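Local coordinates for insecticyanin-A (Manduca sexta, PDB 1Z24), which binds the blue bile pigment biliverdin IX gamma, which together with lipoprotein-bound carotenes gives hornworms their green camouflage colour, at residues 68-73 with 182-187; 44-49 with 57-62. All coordinates share one frame; numbering follows the deposited sequence.

Contact 1 of 2, residues 68-73 with 182-187; sequences EYMEGD and SLTGPD. With BLV (biliverdin IX gamma chromophore), chain B.
Tyr69 lays its ring over the backbone of Ser182, where the chain's last stretch joins strand 66-76 in parallel. Its CB packs against Asn59 O of the neighbouring strand. With chi1 at 64°, CG stands between the backbone N and the carbonyl carbon, and from there the ring extends over Ser182. CE2 comes 3.4 Å from Ser182 N, with CD2 farther from it; across the ring CE1 lies 3.9 Å from Ser182 OG; CZ is equally near CA and CB; and OH reaches CB. Ser182 CA sits 3.8 Å from the ring centroid, only 18° off the normal, a CH-pi contact over the face. An alanine in place of Tyr69 would probably leave Ser182 CA and CB without the ring that covers them, opening a gap on the outer side of the strand. The backbone adds a 2.7 Å hydrogen bond from Leu183 N to Tyr69 O.

One residue on, regular pairing gives way to a side chain. Thr184 OG1 accepts from Glu71 N at 2.9 Å, with a nearly straight N-H...O angle of 170°, and its CG2 packs on Met70 CB. Ser182 OG turns back within its own segment to donate to Thr184 O.

On the pigment side, Leu183 CD1 touches Met70 CG and, 3.9 Å away, CMD of biliverdin, while CD2 lies beside Glu68 OE1. Met70 carries the pocket contact further: its SD is 3.4 Å from C1D of biliverdin and its CE rests near C4D of the same terminal lactam ring, ring D. The arrangement is that of a lipocalin barrel strand whose inward residues line the chromophore pocket, here with the end of short strand 179-182 paired in parallel and the loop after it held through Thr184.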
ATOM      1  N   GLU A  68      26.463  -5.314  23.943  1.00 27.16           N
ATOM      2  CA  GLU A  68      25.257  -6.026  24.303  1.00 24.24           C
ATOM      3  C   GLU A  68      24.873  -7.041  23.235  1.00 28.12           C
ATOM      4  O   GLU A  68      24.927  -6.796  21.994  1.00 39.95           O
ATOM      5  CB  GLU A  68      24.104  -5.103  24.612  1.00 33.93           C
ATOM      6  CG  GLU A  68      24.494  -4.145  25.702  1.00 36.73           C
ATOM      7  CD  GLU A  68      23.438  -3.091  25.872  1.00 39.73           C
ATOM      8  OE1 GLU A  68      22.372  -3.131  25.294  1.00 47.69           O
ATOM      9  OE2 GLU A  68      23.779  -2.131  26.672  1.00100.00           O
ATOM     10  N   TYR A  69      24.459  -8.217  23.735  1.00 21.35           N
ATOM     11  CA  TYR A  69      24.087  -9.224  22.789  1.00 25.71           C
ATOM     12  C   TYR A  69      22.872 -10.037  23.179  1.00 24.17           C
ATOM     13  O   TYR A  69      22.398  -9.978  24.318  1.00 28.89           O
ATOM     14  CB  TYR A  69      25.297 -10.082  22.496  1.00 28.67           C
ATOM     15  CG  TYR A  69      25.718 -10.805  23.710  1.00 31.93           C
ATOM     16  CD1 TYR A  69      25.299 -12.132  23.832  1.00 31.56           C
ATOM     17  CD2 TYR A  69      26.518 -10.195  24.693  1.00 43.04           C
ATOM     18  CE1 TYR A  69      25.687 -12.878  24.948  1.00 26.90           C
ATOM     19  CE2 TYR A  69      26.922 -10.925  25.818  1.00 31.69           C
ATOM     20  CZ  TYR A  69      26.494 -12.263  25.920  1.00 33.54           C
ATOM     21  OH  TYR A  69      26.845 -13.040  26.996  1.00 44.53           O
ATOM     22  N   MET A  70      22.369 -10.788  22.194  1.00 21.39           N
ATOM     23  CA  MET A  70      21.197 -11.632  22.372  1.00 26.10           C
ATOM     24  C   MET A  70      21.420 -12.921  21.643  1.00 38.08           C
ATOM     25  O   MET A  70      21.910 -12.917  20.509  1.00 33.88           O
ATOM     26  CB  MET A  70      20.021 -11.043  21.576  1.00 20.00           C
ATOM     27  CG  MET A  70      19.602  -9.673  21.994  1.00 24.41           C
ATOM     28  SD  MET A  70      18.542  -8.852  20.770  1.00 31.94           S
ATOM     29  CE  MET A  70      16.933  -9.544  21.042  1.00 22.60           C
ATOM     30  N   GLU A  71      21.045 -14.010  22.285  1.00 28.47           N
ATOM     31  CA  GLU A  71      21.181 -15.319  21.682  1.00 24.87           C
ATOM     32  C   GLU A  71      19.814 -15.943  21.515  1.00 32.16           C
ATOM     33  O   GLU A  71      19.015 -15.887  22.448  1.00 28.16           O
ATOM     34  CB  GLU A  71      22.050 -16.221  22.556  1.00 33.93           C
ATOM     35  CG  GLU A  71      23.392 -15.536  22.905  1.00 70.49           C
ATOM     36  CD  GLU A  71      24.437 -16.466  23.504  1.00 54.79           C
ATOM     37  OE1 GLU A  71      25.295 -16.947  22.821  1.00 58.95           O
ATOM     38  OE2 GLU A  71      24.316 -16.719  24.793  1.00 60.08           O
ATOM     39  N   GLY A  72      19.504 -16.511  20.336  1.00 21.35           N
ATOM     40  CA  GLY A  72      18.190 -17.098  20.187  1.00 22.39           C
ATOM     41  C   GLY A  72      18.172 -18.130  19.108  1.00 35.40           C
ATOM     42  O   GLY A  72      19.205 -18.475  18.572  1.00 28.43           O
ATOM     43  N   ASP A  73      16.969 -18.595  18.810  1.00 28.05           N
ATOM     44  CA  ASP A  73      16.758 -19.575  17.814  1.00 30.32           C
ATOM     45  C   ASP A  73      16.227 -18.925  16.577  1.00 18.53           C
ATOM     46  O   ASP A  73      15.609 -17.867  16.622  1.00 29.64           O
ATOM     47  CB  ASP A  73      15.771 -20.610  18.362  1.00 30.32           C
ATOM     48  CG  ASP A  73      16.343 -21.349  19.598  1.00 40.36           C
ATOM     49  OD1 ASP A  73      15.750 -21.399  20.675  1.00 93.58           O
ATOM     50  OD2 ASP A  73      17.518 -21.927  19.382  1.00 81.97           O
ATOM     51  N   SER A 182      24.747  -9.800  28.236  1.00 27.11           N
ATOM     52  CA  SER A 182      23.711 -10.578  27.605  1.00 26.10           C
ATOM     53  C   SER A 182      22.312 -10.027  27.867  1.00 47.49           C
ATOM     54  O   SER A 182      21.843 -10.036  28.981  1.00 27.16           O
ATOM     55  CB  SER A 182      23.661 -11.946  28.256  1.00 26.73           C
ATOM     56  OG  SER A 182      22.758 -12.789  27.543  1.00 32.73           O
ATOM     57  N   LEU A 183      21.630  -9.564  26.847  1.00 31.93           N
ATOM     58  CA  LEU A 183      20.301  -9.055  27.056  1.00 33.78           C
ATOM     59  C   LEU A 183      19.324 -10.183  27.285  1.00 24.58           C
ATOM     60  O   LEU A 183      18.333 -10.008  27.954  1.00 29.96           O
ATOM     61  CB  LEU A 183      19.811  -8.242  25.834  1.00 25.05           C
ATOM     62  CG  LEU A 183      20.687  -7.018  25.570  1.00 33.49           C
ATOM     63  CD1 LEU A 183      20.378  -6.509  24.233  1.00 21.59           C
ATOM     64  CD2 LEU A 183      20.350  -5.915  26.541  1.00 26.75           C
ATOM     65  N   THR A 184      19.585 -11.335  26.677  1.00 28.19           N
ATOM     66  CA  THR A 184      18.722 -12.514  26.789  1.00 25.51           C
ATOM     67  C   THR A 184      19.156 -13.278  28.014  1.00 36.50           C
ATOM     68  O   THR A 184      20.211 -13.042  28.540  1.00 27.37           O
ATOM     69  CB  THR A 184      18.748 -13.421  25.515  1.00 22.57           C
ATOM     70  OG1 THR A 184      20.097 -13.507  25.004  1.00 27.91           O
ATOM     71  CG2 THR A 184      17.957 -12.759  24.357  1.00 19.98           C
ATOM     72  N   GLY A 185      18.358 -14.180  28.492  1.00 27.10           N
ATOM     73  CA  GLY A 185      18.732 -14.908  29.662  1.00 25.83           C
ATOM     74  C   GLY A 185      17.546 -15.207  30.590  1.00 36.68           C
ATOM     75  O   GLY A 185      16.465 -14.612  30.545  1.00 31.81           O
ATOM     76  N   PRO A 186      17.780 -16.167  31.464  1.00 39.20           N
ATOM     77  CA  PRO A 186      16.798 -16.591  32.424  1.00 35.33           C
ATOM     78  C   PRO A 186      16.584 -15.595  33.535  1.00 49.93           C
ATOM     79  O   PRO A 186      15.507 -15.516  34.100  1.00 44.00           O
ATOM     80  CB  PRO A 186      17.342 -17.843  33.096  1.00 36.63           C
ATOM     81  CG  PRO A 186      18.729 -18.070  32.562  1.00 38.54           C
ATOM     82  CD  PRO A 186      19.004 -17.023  31.512  1.00 33.49           C
ATOM     83  N   ASP A 187      17.598 -14.842  33.854  1.00 31.03           N
ATOM     84  CA  ASP A 187      17.454 -13.876  34.909  1.00 21.98           C
ATOM     85  C   ASP A 187      17.232 -12.496  34.238  1.00 28.69           C
ATOM     86  O   ASP A 187      17.933 -11.510  34.396  1.00 33.45           O
ATOM     87  CB  ASP A 187      18.795 -13.990  35.695  1.00 38.02           C
ATOM     88  CG  ASP A 187      18.961 -12.846  36.645  1.00100.00           C
ATOM     89  OD1 ASP A 187      20.071 -12.322  36.829  1.00 83.85           O
ATOM     90  OD2 ASP A 187      17.741 -12.422  37.123  1.00 49.17           O
TER
HETATM   91  NA  BLV B 195      14.155  -6.282  15.388  1.00 24.15           N
HETATM   92  C1A BLV B 195      12.949  -5.963  15.915  1.00 24.98           C
HETATM   93  C2A BLV B 195      11.825  -6.467  15.145  1.00 28.95           C
HETATM   94  C3A BLV B 195      12.379  -7.142  14.098  1.00 17.72           C
HETATM   95  C4A BLV B 195      13.839  -7.009  14.258  1.00 21.30           C
HETATM   96  CMA BLV B 195      11.684  -7.854  12.876  1.00  8.95           C
HETATM   97  OA  BLV B 195      12.838  -5.325  16.940  1.00 24.83           O
HETATM   98  CAA BLV B 195      10.398  -6.229  15.430  1.00 21.36           C
HETATM   99  CBA BLV B 195      10.186  -4.819  14.963  1.00 20.54           C
HETATM  100  CGA BLV B 195       8.789  -4.367  15.386  1.00 26.58           C
HETATM  101  O1A BLV B 195       7.874  -4.319  14.611  1.00 21.39           O
HETATM  102  O2A BLV B 195       8.600  -4.089  16.528  1.00 28.06           O
HETATM  103  CHB BLV B 195      14.750  -7.539  13.346  1.00 24.83           C
HETATM  104  NB  BLV B 195      16.908  -6.970  14.345  1.00 22.06           N
HETATM  105  C1B BLV B 195      16.117  -7.330  13.275  1.00 23.55           C
HETATM  106  C2B BLV B 195      16.909  -7.499  12.082  1.00 18.21           C
HETATM  107  C3B BLV B 195      18.165  -7.234  12.444  1.00 32.10           C
HETATM  108  C4B BLV B 195      18.156  -6.886  13.869  1.00 32.87           C
HETATM  109  CMB BLV B 195      16.399  -7.911  10.710  1.00 18.64           C
HETATM  110  CAB BLV B 195      19.367  -7.263  11.549  1.00 30.14           C
HETATM  111  CBB BLV B 195      20.242  -6.229  11.769  1.00 27.45           C
HETATM  112  CHC BLV B 195      19.316  -6.597  14.601  1.00 19.54           C
HETATM  113  NC  BLV B 195      18.627  -6.012  16.849  1.00 23.44           N
HETATM  114  C1C BLV B 195      19.544  -6.405  15.933  1.00 32.16           C
HETATM  115  C2C BLV B 195      20.874  -6.564  16.543  1.00 21.57           C
HETATM  116  C3C BLV B 195      20.823  -6.315  17.854  1.00 33.68           C
HETATM  117  C4C BLV B 195      19.361  -5.956  18.061  1.00 24.84           C
HETATM  118  CMC BLV B 195      22.047  -7.041  15.826  1.00 22.62           C
HETATM  119  CAC BLV B 195      21.866  -6.302  18.988  1.00 26.95           C
HETATM  120  CBC BLV B 195      21.492  -6.499  20.275  1.00 20.73           C
HETATM  121  CHD BLV B 195      18.795  -5.505  19.304  1.00 28.77           C
HETATM  122  ND  BLV B 195      16.548  -6.507  19.082  1.00 25.23           N
HETATM  123  C1D BLV B 195      17.529  -5.760  19.793  1.00 32.09           C
HETATM  124  C2D BLV B 195      16.988  -5.350  21.125  1.00 31.24           C
HETATM  125  C3D BLV B 195      15.704  -5.838  21.217  1.00 38.77           C
HETATM  126  C4D BLV B 195      15.476  -6.541  19.967  1.00 32.57           C
HETATM  127  CMD BLV B 195      17.667  -4.536  22.185  1.00 24.53           C
HETATM  128  OD  BLV B 195      14.443  -7.114  19.718  1.00 27.26           O
HETATM  129  CAD BLV B 195      14.778  -5.696  22.358  1.00 21.94           C
HETATM  130  CBD BLV B 195      14.766  -7.007  23.120  1.00 20.54           C
HETATM  131  CGD BLV B 195      13.642  -7.019  24.220  1.00 35.73           C
HETATM  132  O1D BLV B 195      13.907  -6.716  25.340  1.00 31.02           O
HETATM  133  O2D BLV B 195      12.492  -7.309  23.951  1.00 29.54           O

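Contact 2 of 2, residues 44-49 with 57-62; sequences TIAEYK and VYNSFV. With BLV (biliverdin IX gamma chromophore), chain B.
Asn59 and Ala46 face each other at a non-hydrogen-bonded pair on the pigment side of the hairpin. The Asn59 carboxamide lies beside Ala46 CB, OD1 being its nearest atom, while Asn59 CB lies 3.5 Å from the methyl CMC of biliverdin. Thr44 closes on the same methyl: with CG2 anti to its backbone N, that branch meets CMC at 3.4 Å, and OG1 stands at the edge of the Phe61 ring. Phe61 presents a face to the pigment, with BLV CAC 3.5 Å above the ring plane and offset toward its rim. Farther along, Tyr48 and Val57 run side by side and point the same way, Val57 CB lying in the plane of the tyrosine ring at its edge, 3.9 Å from CD1. This is the close-packed side, all of it buried.

The other face bears Ile45, Glu47, Tyr58 and Ser60. Ser60 is buried there, and the looseness is at Glu47 and Tyr58, which are partly exposed and whose side chains come no closer than 4.3 Å, between the two CB atoms. What joins them is backbone: Glu47 N to Tyr58 O at 2.8 Å with the return bond, repeated at Ile45 and Ser60.

The strands run antiparallel, and the axes of 44-49 and 57-62 approach to 4.7 Å. Strand 25-32 pairs with the far edge of 44-50, and strand 66-76 with that of 55-63. Tyr48 OH is hydrogen-bonded to Tyr88 OH, and Val57 packs on Met90 and Phe92 of strand 88-94.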
ATOM      1  N   THR A  44      26.412  -2.640  14.739  1.00 27.97           N
ATOM      2  CA  THR A  44      25.369  -3.656  14.803  1.00 25.82           C
ATOM      3  C   THR A  44      25.518  -4.794  13.793  1.00 23.36           C
ATOM      4  O   THR A  44      25.539  -4.573  12.591  1.00 27.23           O
ATOM      5  CB  THR A  44      24.043  -2.988  14.537  1.00 25.46           C
ATOM      6  OG1 THR A  44      24.004  -1.976  15.427  1.00 27.49           O
ATOM      7  CG2 THR A  44      22.869  -3.938  14.845  1.00 23.84           C
ATOM      8  N   ILE A  45      25.601  -6.025  14.300  1.00 19.80           N
ATOM      9  CA  ILE A  45      25.746  -7.159  13.434  1.00 27.08           C
ATOM     10  C   ILE A  45      24.870  -8.314  13.895  1.00 31.62           C
ATOM     11  O   ILE A  45      24.760  -8.643  15.073  1.00 31.33           O
ATOM     12  CB  ILE A  45      27.184  -7.590  13.570  1.00 29.03           C
ATOM     13  CG1 ILE A  45      28.116  -6.403  13.370  1.00 36.36           C
ATOM     14  CG2 ILE A  45      27.493  -8.809  12.676  1.00 25.31           C
ATOM     15  CD1 ILE A  45      29.576  -6.799  13.523  1.00 22.73           C
ATOM     16  N   ALA A  46      24.235  -8.950  12.954  1.00 24.68           N
ATOM     17  CA  ALA A  46      23.394 -10.095  13.255  1.00 25.72           C
ATOM     18  C   ALA A  46      24.079 -11.301  12.653  1.00 24.08           C
ATOM     19  O   ALA A  46      24.359 -11.304  11.445  1.00 31.20           O
ATOM     20  CB  ALA A  46      21.997  -9.943  12.636  1.00 17.45           C
ATOM     21  N   GLU A  47      24.371 -12.329  13.458  1.00 25.96           N
ATOM     22  CA  GLU A  47      25.027 -13.512  12.926  1.00 21.27           C
ATOM     23  C   GLU A  47      24.140 -14.716  13.054  1.00 31.68           C
ATOM     24  O   GLU A  47      23.720 -15.055  14.159  1.00 33.38           O
ATOM     25  CB  GLU A  47      26.252 -13.829  13.725  1.00 23.72           C
ATOM     26  CG  GLU A  47      27.101 -14.994  13.147  1.00 43.10           C
ATOM     27  CD  GLU A  47      28.245 -15.393  14.097  1.00 57.09           C
ATOM     28  OE1 GLU A  47      28.461 -16.544  14.447  1.00100.00           O
ATOM     29  OE2 GLU A  47      28.959 -14.369  14.537  1.00 48.01           O
ATOM     30  N   TYR A  48      23.868 -15.350  11.898  1.00 23.62           N
ATOM     31  CA  TYR A  48      23.019 -16.501  11.801  1.00 20.38           C
ATOM     32  C   TYR A  48      23.889 -17.665  11.450  1.00 32.42           C
ATOM     33  O   TYR A  48      24.671 -17.549  10.530  1.00 38.02           O
ATOM     34  CB  TYR A  48      21.984 -16.324  10.637  1.00 26.96           C
ATOM     35  CG  TYR A  48      21.127 -15.032  10.762  1.00 25.23           C
ATOM     36  CD1 TYR A  48      20.674 -14.604  12.014  1.00 24.47           C
ATOM     37  CD2 TYR A  48      20.839 -14.207   9.670  1.00 35.16           C
ATOM     38  CE1 TYR A  48      19.914 -13.446  12.170  1.00 29.47           C
ATOM     39  CE2 TYR A  48      20.064 -13.050   9.796  1.00 28.91           C
ATOM     40  CZ  TYR A  48      19.589 -12.672  11.058  1.00 30.93           C
ATOM     41  OH  TYR A  48      18.793 -11.559  11.255  1.00 28.81           O
ATOM     42  N   LYS A  49      23.743 -18.741  12.212  1.00 28.99           N
ATOM     43  CA  LYS A  49      24.466 -20.004  12.066  1.00 32.01           C
ATOM     44  C   LYS A  49      23.465 -21.107  11.710  1.00 31.19           C
ATOM     45  O   LYS A  49      22.377 -21.176  12.278  1.00 49.64           O
ATOM     46  CB  LYS A  49      25.013 -20.305  13.396  1.00 35.00           C
ATOM     47  CG  LYS A  49      26.476 -20.498  13.483  1.00 52.55           C
ATOM     48  CD  LYS A  49      26.778 -21.649  14.451  1.00100.00           C
ATOM     49  CE  LYS A  49      28.290 -21.901  14.712  1.00100.00           C
ATOM     50  NZ  LYS A  49      28.948 -21.200  15.868  1.00100.00           N
ATOM     51  N   VAL A  57      20.737 -17.662  16.419  1.00 29.41           N
ATOM     52  CA  VAL A  57      21.096 -16.278  16.142  1.00 20.02           C
ATOM     53  C   VAL A  57      21.925 -15.657  17.256  1.00 26.65           C
ATOM     54  O   VAL A  57      21.730 -15.921  18.433  1.00 30.26           O
ATOM     55  CB  VAL A  57      19.877 -15.397  15.721  1.00 33.02           C
ATOM     56  CG1 VAL A  57      18.585 -15.830  16.357  1.00 26.07           C
ATOM     57  CG2 VAL A  57      20.058 -13.934  16.037  1.00 23.87           C
ATOM     58  N   TYR A  58      22.850 -14.822  16.869  1.00 22.84           N
ATOM     59  CA  TYR A  58      23.659 -14.125  17.783  1.00 15.02           C
ATOM     60  C   TYR A  58      23.617 -12.661  17.312  1.00 28.38           C
ATOM     61  O   TYR A  58      24.153 -12.300  16.266  1.00 28.85           O
ATOM     62  CB  TYR A  58      25.100 -14.671  17.796  1.00 24.09           C
ATOM     63  CG  TYR A  58      25.952 -13.844  18.744  1.00 31.97           C
ATOM     64  CD1 TYR A  58      26.030 -14.178  20.097  1.00 25.26           C
ATOM     65  CD2 TYR A  58      26.694 -12.752  18.318  1.00 34.88           C
ATOM     66  CE1 TYR A  58      26.774 -13.441  21.009  1.00 23.67           C
ATOM     67  CE2 TYR A  58      27.468 -12.004  19.211  1.00 28.83           C
ATOM     68  CZ  TYR A  58      27.500 -12.356  20.551  1.00 36.20           C
ATOM     69  OH  TYR A  58      28.280 -11.680  21.421  1.00 37.02           O
ATOM     70  N   ASN A  59      22.959 -11.799  18.080  1.00 21.92           N
ATOM     71  CA  ASN A  59      22.899 -10.411  17.702  1.00 19.29           C
ATOM     72  C   ASN A  59      23.690  -9.560  18.686  1.00 23.58           C
ATOM     73  O   ASN A  59      23.655  -9.764  19.916  1.00 28.56           O
ATOM     74  CB  ASN A  59      21.461  -9.853  17.844  1.00 20.36           C
ATOM     75  CG  ASN A  59      20.440 -10.118  16.748  1.00 22.83           C
ATOM     76  OD1 ASN A  59      20.789 -10.401  15.554  1.00 28.49           O
ATOM     77  ND2 ASN A  59      19.110 -10.044  17.187  1.00 24.06           N
ATOM     78  N   SER A  60      24.384  -8.569  18.161  1.00 24.17           N
ATOM     79  CA  SER A  60      25.124  -7.709  19.012  1.00 27.50           C
ATOM     80  C   SER A  60      25.345  -6.333  18.466  1.00 27.07           C
ATOM     81  O   SER A  60      25.326  -6.066  17.276  1.00 24.36           O
ATOM     82  CB  SER A  60      26.501  -8.289  19.387  1.00 36.57           C
ATOM     83  OG  SER A  60      27.472  -8.130  18.343  1.00 28.16           O
ATOM     84  N   PHE A  61      25.603  -5.463  19.405  1.00 25.64           N
ATOM     85  CA  PHE A  61      25.903  -4.094  19.139  1.00 25.01           C
ATOM     86  C   PHE A  61      26.641  -3.535  20.328  1.00 17.88           C
ATOM     87  O   PHE A  61      26.752  -4.175  21.380  1.00 34.34           O
ATOM     88  CB  PHE A  61      24.798  -3.230  18.597  1.00 24.10           C
ATOM     89  CG  PHE A  61      23.581  -3.058  19.463  1.00 31.88           C
ATOM     90  CD1 PHE A  61      23.626  -3.077  20.869  1.00 25.22           C
ATOM     91  CD2 PHE A  61      22.352  -2.815  18.846  1.00 29.12           C
ATOM     92  CE1 PHE A  61      22.485  -2.874  21.646  1.00 44.97           C
ATOM     93  CE2 PHE A  61      21.198  -2.588  19.611  1.00 28.54           C
ATOM     94  CZ  PHE A  61      21.251  -2.622  21.017  1.00 21.04           C
ATOM     95  N   VAL A  62      27.127  -2.351  20.147  1.00 25.00           N
ATOM     96  CA  VAL A  62      27.865  -1.671  21.177  1.00 28.71           C
ATOM     97  C   VAL A  62      27.242  -0.318  21.591  1.00 38.80           C
ATOM     98  O   VAL A  62      26.934   0.568  20.767  1.00 28.96           O
ATOM     99  CB  VAL A  62      29.365  -1.469  20.747  1.00 42.30           C
ATOM    100  CG1 VAL A  62      30.193  -0.813  21.849  1.00 30.45           C
ATOM    101  CG2 VAL A  62      30.071  -2.784  20.369  1.00 27.03           C
TER
HETATM  102  NA  BLV B 195      14.155  -6.282  15.388  1.00 24.15           N
HETATM  103  C1A BLV B 195      12.949  -5.963  15.915  1.00 24.98           C
HETATM  104  C2A BLV B 195      11.825  -6.467  15.145  1.00 28.95           C
HETATM  105  C3A BLV B 195      12.379  -7.142  14.098  1.00 17.72           C
HETATM  106  C4A BLV B 195      13.839  -7.009  14.258  1.00 21.30           C
HETATM  107  CMA BLV B 195      11.684  -7.854  12.876  1.00  8.95           C
HETATM  108  OA  BLV B 195      12.838  -5.325  16.940  1.00 24.83           O
HETATM  109  CAA BLV B 195      10.398  -6.229  15.430  1.00 21.36           C
HETATM  110  CBA BLV B 195      10.186  -4.819  14.963  1.00 20.54           C
HETATM  111  CGA BLV B 195       8.789  -4.367  15.386  1.00 26.58           C
HETATM  112  O1A BLV B 195       7.874  -4.319  14.611  1.00 21.39           O
HETATM  113  O2A BLV B 195       8.600  -4.089  16.528  1.00 28.06           O
HETATM  114  CHB BLV B 195      14.750  -7.539  13.346  1.00 24.83           C
HETATM  115  NB  BLV B 195      16.908  -6.970  14.345  1.00 22.06           N
HETATM  116  C1B BLV B 195      16.117  -7.330  13.275  1.00 23.55           C
HETATM  117  C2B BLV B 195      16.909  -7.499  12.082  1.00 18.21           C
HETATM  118  C3B BLV B 195      18.165  -7.234  12.444  1.00 32.10           C
HETATM  119  C4B BLV B 195      18.156  -6.886  13.869  1.00 32.87           C
HETATM  120  CMB BLV B 195      16.399  -7.911  10.710  1.00 18.64           C
HETATM  121  CAB BLV B 195      19.367  -7.263  11.549  1.00 30.14           C
HETATM  122  CBB BLV B 195      20.242  -6.229  11.769  1.00 27.45           C
HETATM  123  CHC BLV B 195      19.316  -6.597  14.601  1.00 19.54           C
HETATM  124  NC  BLV B 195      18.627  -6.012  16.849  1.00 23.44           N
HETATM  125  C1C BLV B 195      19.544  -6.405  15.933  1.00 32.16           C
HETATM  126  C2C BLV B 195      20.874  -6.564  16.543  1.00 21.57           C
HETATM  127  C3C BLV B 195      20.823  -6.315  17.854  1.00 33.68           C
HETATM  128  C4C BLV B 195      19.361  -5.956  18.061  1.00 24.84           C
HETATM  129  CMC BLV B 195      22.047  -7.041  15.826  1.00 22.62           C
HETATM  130  CAC BLV B 195      21.866  -6.302  18.988  1.00 26.95           C
HETATM  131  CBC BLV B 195      21.492  -6.499  20.275  1.00 20.73           C
HETATM  132  CHD BLV B 195      18.795  -5.505  19.304  1.00 28.77           C
HETATM  133  ND  BLV B 195      16.548  -6.507  19.082  1.00 25.23           N
HETATM  134  C1D BLV B 195      17.529  -5.760  19.793  1.00 32.09           C
HETATM  135  C2D BLV B 195      16.988  -5.350  21.125  1.00 31.24           C
HETATM  136  C3D BLV B 195      15.704  -5.838  21.217  1.00 38.77           C
HETATM  137  C4D BLV B 195      15.476  -6.541  19.967  1.00 32.57           C
HETATM  138  CMD BLV B 195      17.667  -4.536  22.185  1.00 24.53           C
HETATM  139  OD  BLV B 195      14.443  -7.114  19.718  1.00 27.26           O
HETATM  140  CAD BLV B 195      14.778  -5.696  22.358  1.00 21.94           C
HETATM  141  CBD BLV B 195      14.766  -7.007  23.120  1.00 20.54           C
HETATM  142  CGD BLV B 195      13.642  -7.019  24.220  1.00 35.73           C
HETATM  143  O1D BLV B 195      13.907  -6.716  25.340  1.00 31.02           O
HETATM  144  O2D BLV B 195      12.492  -7.309  23.951  1.00 29.54           O

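Contacts 1 and 2 are successive steps across one curved sheet, their centres 11 Å apart. Strands 55-63 and 66-76 join them directly: Met70 N lies 2.8 Å from Asn59 O, and Val57 N is equally far from Gly72 O, both probable hydrogen bonds. On the outer surface the Tyr69 and Tyr58 rings meet, with planes at about 25°. On the inner surface both contacts reach the same biliverdin, contact 2 around its C ring and contact 1 around its D ring. The pigment is also hydrogen-bonded to Arg97, Asn37 and Asn118.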